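Local coordinates for uncharacterized protein (Escherichia coli O157:H7, PDB 4ZV9) that is of unknown function but probably hydrolyses ester or lactone bonds, as a member of the dienelactone hydrolase family with its alpha/beta-hydrolase fold, at residues H172-D177 against P204-G209; C148-Y153 against Q228-W233. One frame throughout, in Å; residues are numbered along the deposited sequence.

Contact 1 (H172-D177 against P204-G209); sequences HFAELD and PGVNHG
In this alpha/beta-hydrolase fold, contact 1 joins the loops that follow the neighbouring parallel strands 169-174 and 198-203. Relatives in the dienelactone hydrolase family carry the acid and the histidine of a Cys-His-Asp triad on such loops, and D177 and H208 are consistent with these roles. A174-D177 form a type I turn, closed by D177 N bonding to A174 O. D177 stands at the N-cap position of helix 178-181 but makes no capping bond with its side chain.

Two backbone N-H groups tie the loops together. L176 N bonds to V206 O at 3.0 Å, in the plane of the carbonyl. G205 N reaches E175 OE1 at 2.7 Å, nearly along the C-O axis of the carboxylate. The E175 chain is extended, with CG anti to the backbone N (chi1 -175°), and this brings OE1 to the N-H of G205, beside P204.

Apolar and backbone packing lies between these bonds. A174 CB presses on the backbone of the other loop, 3.2 Å from N207 C, and also touches V206 CG2 at 4.1 Å. L176 CB lies 3.7 Å from N207 CG. N207 OD1 turns back and accepts H208 N at 2.9 Å, which helps set the loop just before the histidine.

A histidine-carboxylate hydrogen bond closes the contact. H208 and D177 both hold CG anti to the backbone N, and the ring and carboxylate planes stand 83° apart. The carboxylate may make the ring more basic. The ring of Y153 meets that of H208, and Y153 also touches D177. H208 ND1 donates to D177 OD2 at 2.8 Å, with OD2 in the ring plane but ND1 well above the carboxylate plane.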
loop_
_atom_site.group_PDB
_atom_site.type_symbol
_atom_site.label_atom_id
_atom_site.label_comp_id
_atom_site.label_asym_id
_atom_site.label_seq_id
_atom_site.Cartn_x
_atom_site.Cartn_y
_atom_site.Cartn_z
ATOM N N HIS A 172 0.468 -5.927 -9.687
ATOM C CA HIS A 172 1.522 -6.947 -9.712
ATOM C C HIS A 172 0.953 -8.278 -9.232
ATOM O O HIS A 172 0.431 -8.372 -8.106
ATOM C CB HIS A 172 2.671 -6.554 -8.793
ATOM C CG HIS A 172 3.243 -5.204 -9.070
ATOM N ND1 HIS A 172 4.057 -4.948 -10.155
ATOM C CD2 HIS A 172 3.147 -4.038 -8.386
ATOM C CE1 HIS A 172 4.426 -3.679 -10.134
ATOM N NE2 HIS A 172 3.894 -3.107 -9.064
ATOM N N PHE A 173 1.059 -9.307 -10.066
ATOM C CA PHE A 173 0.573 -10.639 -9.716
ATOM C C PHE A 173 1.700 -11.661 -9.801
ATOM O O PHE A 173 2.586 -11.543 -10.640
ATOM C CB PHE A 173 -0.542 -11.076 -10.660
ATOM C CG PHE A 173 -1.769 -10.217 -10.604
ATOM C CD1 PHE A 173 -2.584 -10.220 -9.480
ATOM C CD2 PHE A 173 -2.146 -9.457 -11.699
ATOM C CE1 PHE A 173 -3.729 -9.447 -9.431
ATOM C CE2 PHE A 173 -3.301 -8.696 -11.662
ATOM C CZ PHE A 173 -4.096 -8.691 -10.533
ATOM N N ALA A 174 1.649 -12.665 -8.932
ATOM C CA ALA A 174 2.614 -13.757 -8.959
ATOM C C ALA A 174 1.987 -14.921 -9.726
ATOM O O ALA A 174 0.836 -15.281 -9.473
ATOM C CB ALA A 174 2.961 -14.178 -7.552
ATOM N N GLU A 175 2.734 -15.507 -10.654
ATOM C CA GLU A 175 2.212 -16.622 -11.477
ATOM C C GLU A 175 1.620 -17.775 -10.668
ATOM O O GLU A 175 0.547 -18.282 -10.997
ATOM C CB GLU A 175 3.301 -17.193 -12.375
ATOM C CG GLU A 175 2.771 -18.256 -13.335
ATOM C CD GLU A 175 3.849 -18.995 -14.105
ATOM O OE1 GLU A 175 5.055 -18.834 -13.813
ATOM O OE2 GLU A 175 3.477 -19.774 -15.000
ATOM N N LEU A 176 2.299 -18.170 -9.594
ATOM C CA LEU A 176 1.855 -19.304 -8.788
ATOM C C LEU A 176 0.714 -18.997 -7.802
ATOM O O LEU A 176 0.148 -19.916 -7.205
ATOM C CB LEU A 176 3.050 -19.892 -8.030
ATOM C CG LEU A 176 4.260 -20.321 -8.875
ATOM C CD1 LEU A 176 5.401 -20.804 -7.988
ATOM C CD2 LEU A 176 3.884 -21.396 -9.876
ATOM N N ASP A 177 0.351 -17.728 -7.657
ATOM C CA ASP A 177 -0.692 -17.286 -6.715
ATOM C C ASP A 177 -2.094 -17.468 -7.316
ATOM O O ASP A 177 -2.814 -16.488 -7.592
ATOM C CB ASP A 177 -0.432 -15.817 -6.364
ATOM C CG ASP A 177 -1.342 -15.276 -5.270
ATOM O OD1 ASP A 177 -1.959 -16.061 -4.532
ATOM O OD2 ASP A 177 -1.407 -14.037 -5.118
ATOM N N PRO A 204 6.657 -14.438 -13.662
ATOM C CA PRO A 204 6.746 -15.897 -13.789
ATOM C C PRO A 204 7.555 -16.596 -12.704
ATOM O O PRO A 204 8.481 -16.022 -12.136
ATOM C CB PRO A 204 7.419 -16.098 -15.156
ATOM C CG PRO A 204 8.200 -14.853 -15.388
ATOM C CD PRO A 204 7.474 -13.741 -14.676
ATOM N N GLY A 205 7.138 -17.815 -12.380
ATOM C CA GLY A 205 7.859 -18.675 -11.448
ATOM C C GLY A 205 7.928 -18.253 -9.992
ATOM O O GLY A 205 8.703 -18.829 -9.237
ATOM N N VAL A 206 7.132 -17.267 -9.585
ATOM C CA VAL A 206 7.135 -16.821 -8.193
ATOM C C VAL A 206 5.733 -16.895 -7.622
ATOM O O VAL A 206 4.738 -17.005 -8.354
ATOM C CB VAL A 206 7.687 -15.386 -8.021
ATOM C CG1 VAL A 206 9.132 -15.316 -8.487
ATOM C CG2 VAL A 206 6.832 -14.366 -8.769
ATOM N N ASN A 207 5.660 -16.791 -6.303
ATOM C CA ASN A 207 4.401 -16.863 -5.602
ATOM C C ASN A 207 4.096 -15.564 -4.877
ATOM O O ASN A 207 4.885 -14.628 -4.848
ATOM C CB ASN A 207 4.466 -18.016 -4.593
ATOM C CG ASN A 207 3.166 -18.797 -4.509
ATOM O OD1 ASN A 207 2.066 -18.245 -4.645
ATOM N ND2 ASN A 207 3.291 -20.107 -4.345
ATOM N N HIS A 208 2.908 -15.500 -4.317
ATOM C CA HIS A 208 2.476 -14.395 -3.481
ATOM C C HIS A 208 3.545 -14.102 -2.452
ATOM O O HIS A 208 4.196 -15.030 -1.963
ATOM C CB HIS A 208 1.259 -15.010 -2.787
ATOM C CG HIS A 208 0.402 -14.093 -1.977
ATOM N ND1 HIS A 208 -0.826 -13.621 -2.406
ATOM C CD2 HIS A 208 0.533 -13.687 -0.696
ATOM C CE1 HIS A 208 -1.371 -12.897 -1.443
ATOM N NE2 HIS A 208 -0.561 -12.916 -0.401
ATOM N N GLY A 209 3.737 -12.825 -2.129
ATOM C CA GLY A 209 4.725 -12.412 -1.137
ATOM C C GLY A 209 6.136 -12.267 -1.686
ATOM O O GLY A 209 7.086 -12.118 -0.909
#

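Contact 2 (C148-Y153 against Q228-W233); sequences CAVPFY and QRTLKW
W233 lays the CD1 and NE1 corner of its indole against C148 and V150. Its CG is anti to the backbone N (chi1 -159°), which brings the five-membered ring back to the strand. W233 CD1 is 3.8 Å from C148 CB and 3.8 Å from V150 CG2. C148 SG holds the crowded position between backbone N and carbonyl carbon (chi1 61°). It makes an oblique sulfur-aromatic contact, 5.2 Å from the centroid of the W233 five-membered ring.

One helix turn earlier, T230 meets the other branch of V150. V150 CG1 lies 3.7 Å from T230 OG1 and 4.0 Å from T230 CG2. F152 comes in tip to tip, with CZ 3.6 Å from T230 OG1. Its ring also meets those of H172 and F129.

This is helix-on-sheet packing of the alpha/beta-hydrolase fold. The C-terminal helix 220-237 covers strand 148-151, which pairs with strand 169-174. The segment axes run nearly antiparallel, at 170°, and approach to 9.8 Å. F234 and Y237 of the same helix extend the cover over C148.

No hydrogen bond crosses between the two segments, and all six touching residues are buried. The polar atoms at the interface find partners elsewhere. W233 NE1 bonds to P168 O, and T230 OG1 bonds to A226 O. The contact therefore rests on apolar packing, with its polar groups satisfied by residues around it.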
loop_
_atom_site.group_PDB
_atom_site.type_symbol
_atom_site.label_atom_id
_atom_site.label_comp_id
_atom_site.label_asym_id
_atom_site.label_seq_id
_atom_site.Cartn_x
_atom_site.Cartn_y
_atom_site.Cartn_z
ATOM N N CYS A 148 -3.116 7.458 -7.752
ATOM C CA CYS A 148 -2.777 6.166 -8.342
ATOM C C CYS A 148 -2.894 5.083 -7.271
ATOM O O CYS A 148 -2.942 5.382 -6.074
ATOM C CB CYS A 148 -1.360 6.164 -8.936
ATOM S SG CYS A 148 -0.037 6.500 -7.730
ATOM N N ALA A 149 -2.981 3.835 -7.710
ATOM C CA ALA A 149 -3.051 2.690 -6.800
ATOM C C ALA A 149 -2.197 1.557 -7.343
ATOM O O ALA A 149 -2.240 1.257 -8.552
ATOM C CB ALA A 149 -4.482 2.236 -6.625
ATOM N N VAL A 150 -1.447 0.913 -6.460
ATOM C CA VAL A 150 -0.523 -0.144 -6.847
ATOM C C VAL A 150 -0.683 -1.374 -5.947
ATOM O O VAL A 150 0.028 -1.524 -4.952
ATOM C CB VAL A 150 0.936 0.359 -6.817
ATOM C CG1 VAL A 150 1.881 -0.686 -7.378
ATOM C CG2 VAL A 150 1.074 1.653 -7.601
ATOM N N PRO A 151 -1.655 -2.244 -6.270
ATOM C CA PRO A 151 -1.829 -3.453 -5.478
ATOM C C PRO A 151 -0.837 -4.562 -5.831
ATOM O O PRO A 151 -0.694 -4.910 -7.012
ATOM C CB PRO A 151 -3.248 -3.906 -5.839
ATOM C CG PRO A 151 -3.498 -3.326 -7.190
ATOM C CD PRO A 151 -2.807 -1.998 -7.153
ATOM N N PHE A 152 -0.137 -5.079 -4.815
ATOM C CA PHE A 152 0.707 -6.253 -4.985
ATOM C C PHE A 152 -0.088 -7.482 -4.531
ATOM O O PHE A 152 -0.503 -7.574 -3.355
ATOM C CB PHE A 152 1.962 -6.179 -4.147
ATOM C CG PHE A 152 3.032 -5.269 -4.678
ATOM C CD1 PHE A 152 2.912 -3.897 -4.582
ATOM C CD2 PHE A 152 4.223 -5.796 -5.147
ATOM C CE1 PHE A 152 3.932 -3.062 -5.010
ATOM C CE2 PHE A 152 5.242 -4.974 -5.580
ATOM C CZ PHE A 152 5.092 -3.599 -5.520
ATOM N N TYR A 153 -0.263 -8.434 -5.447
ATOM C CA TYR A 153 -0.926 -9.722 -5.179
ATOM C C TYR A 153 -2.007 -9.636 -4.125
ATOM O O TYR A 153 -1.944 -10.302 -3.095
ATOM C CB TYR A 153 0.098 -10.839 -4.877
ATOM C CG TYR A 153 1.353 -10.374 -4.170
ATOM C CD1 TYR A 153 1.372 -10.136 -2.798
ATOM C CD2 TYR A 153 2.535 -10.229 -4.878
ATOM C CE1 TYR A 153 2.543 -9.748 -2.154
ATOM C CE2 TYR A 153 3.696 -9.833 -4.254
ATOM C CZ TYR A 153 3.700 -9.596 -2.894
ATOM O OH TYR A 153 4.868 -9.185 -2.316
ATOM N N GLN A 228 10.684 -1.131 -9.380
ATOM C CA GLN A 228 11.081 -0.144 -10.385
ATOM C C GLN A 228 9.862 0.343 -11.122
ATOM O O GLN A 228 9.707 1.540 -11.334
ATOM C CB GLN A 228 12.043 -0.755 -11.394
ATOM C CG GLN A 228 12.558 0.192 -12.481
ATOM C CD GLN A 228 13.424 -0.513 -13.521
ATOM O OE1 GLN A 228 13.263 -1.710 -13.796
ATOM N NE2 GLN A 228 14.343 0.233 -14.115
ATOM N N ARG A 229 8.991 -0.583 -11.505
ATOM C CA ARG A 229 7.746 -0.215 -12.172
ATOM C C ARG A 229 6.858 0.660 -11.279
ATOM O O ARG A 229 6.228 1.612 -11.750
ATOM C CB ARG A 229 6.992 -1.462 -12.618
ATOM C CG ARG A 229 7.612 -2.123 -13.834
ATOM C CD ARG A 229 7.071 -3.529 -14.001
ATOM N NE ARG A 229 7.524 -4.144 -15.246
ATOM C CZ ARG A 229 7.455 -5.443 -15.514
ATOM N NH1 ARG A 229 6.984 -6.304 -14.611
ATOM N NH2 ARG A 229 7.878 -5.890 -16.692
ATOM N N THR A 230 6.816 0.335 -10.002
ATOM C CA THR A 230 6.050 1.115 -9.018
ATOM C C THR A 230 6.562 2.567 -8.889
ATOM O O THR A 230 5.782 3.511 -8.941
ATOM C CB THR A 230 6.065 0.409 -7.669
ATOM O OG1 THR A 230 5.499 -0.894 -7.818
ATOM C CG2 THR A 230 5.273 1.196 -6.620
ATOM N N LEU A 231 7.874 2.746 -8.801
ATOM C CA LEU A 231 8.459 4.090 -8.750
ATOM C C LEU A 231 8.189 4.906 -10.032
ATOM O O LEU A 231 7.920 6.108 -9.968
ATOM C CB LEU A 231 9.967 4.029 -8.477
ATOM C CG LEU A 231 10.380 3.403 -7.135
ATOM C CD1 LEU A 231 11.876 3.579 -6.915
ATOM C CD2 LEU A 231 9.606 3.998 -5.969
ATOM N N LYS A 232 8.233 4.258 -11.188
ATOM C CA LYS A 232 7.898 4.954 -12.433
ATOM C C LYS A 232 6.428 5.386 -12.448
ATOM O O LYS A 232 6.087 6.440 -12.990
ATOM C CB LYS A 232 8.189 4.079 -13.655
ATOM C CG LYS A 232 9.682 3.880 -13.860
ATOM C CD LYS A 232 10.053 3.156 -15.147
ATOM C CE LYS A 232 11.511 2.732 -15.077
ATOM N NZ LYS A 232 12.030 2.335 -16.410
ATOM N N TRP A 233 5.562 4.556 -11.885
ATOM C CA TRP A 233 4.136 4.849 -11.827
ATOM C C TRP A 233 3.940 6.073 -10.919
ATOM O O TRP A 233 3.218 7.013 -11.277
ATOM C CB TRP A 233 3.384 3.630 -11.287
ATOM C CG TRP A 233 1.920 3.566 -11.619
ATOM C CD1 TRP A 233 0.880 3.744 -10.762
ATOM C CD2 TRP A 233 1.343 3.225 -12.893
ATOM N NE1 TRP A 233 -0.316 3.553 -11.428
ATOM C CE2 TRP A 233 -0.058 3.238 -12.735
ATOM C CE3 TRP A 233 1.879 2.921 -14.151
ATOM C CZ2 TRP A 233 -0.940 2.960 -13.790
ATOM C CZ3 TRP A 233 1.006 2.654 -15.201
ATOM C CH2 TRP A 233 -0.389 2.672 -15.010
#

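The centres of contacts 1 and 2 lie 15 Å apart, and strand 169-174 connects them. H172, at the start of segment 172-177, probably bonds through O to Y153 N at 2.7 Å. Its NE2 probably bonds to T230 OG1 at 3.0 Å, so it touches both segments of contact 2. Y153 then leads from the buried core to the probable active site: its O packs 3.1 Å from H208 CE1. Contact 2 packs helix 220-237 on strand 148-151, and contact 1 carries the D177-H208 pair just past the strand ends. The probable nucleophile is C130, present as a hydroxyethylthio-modified cysteine, just after strand 123-128.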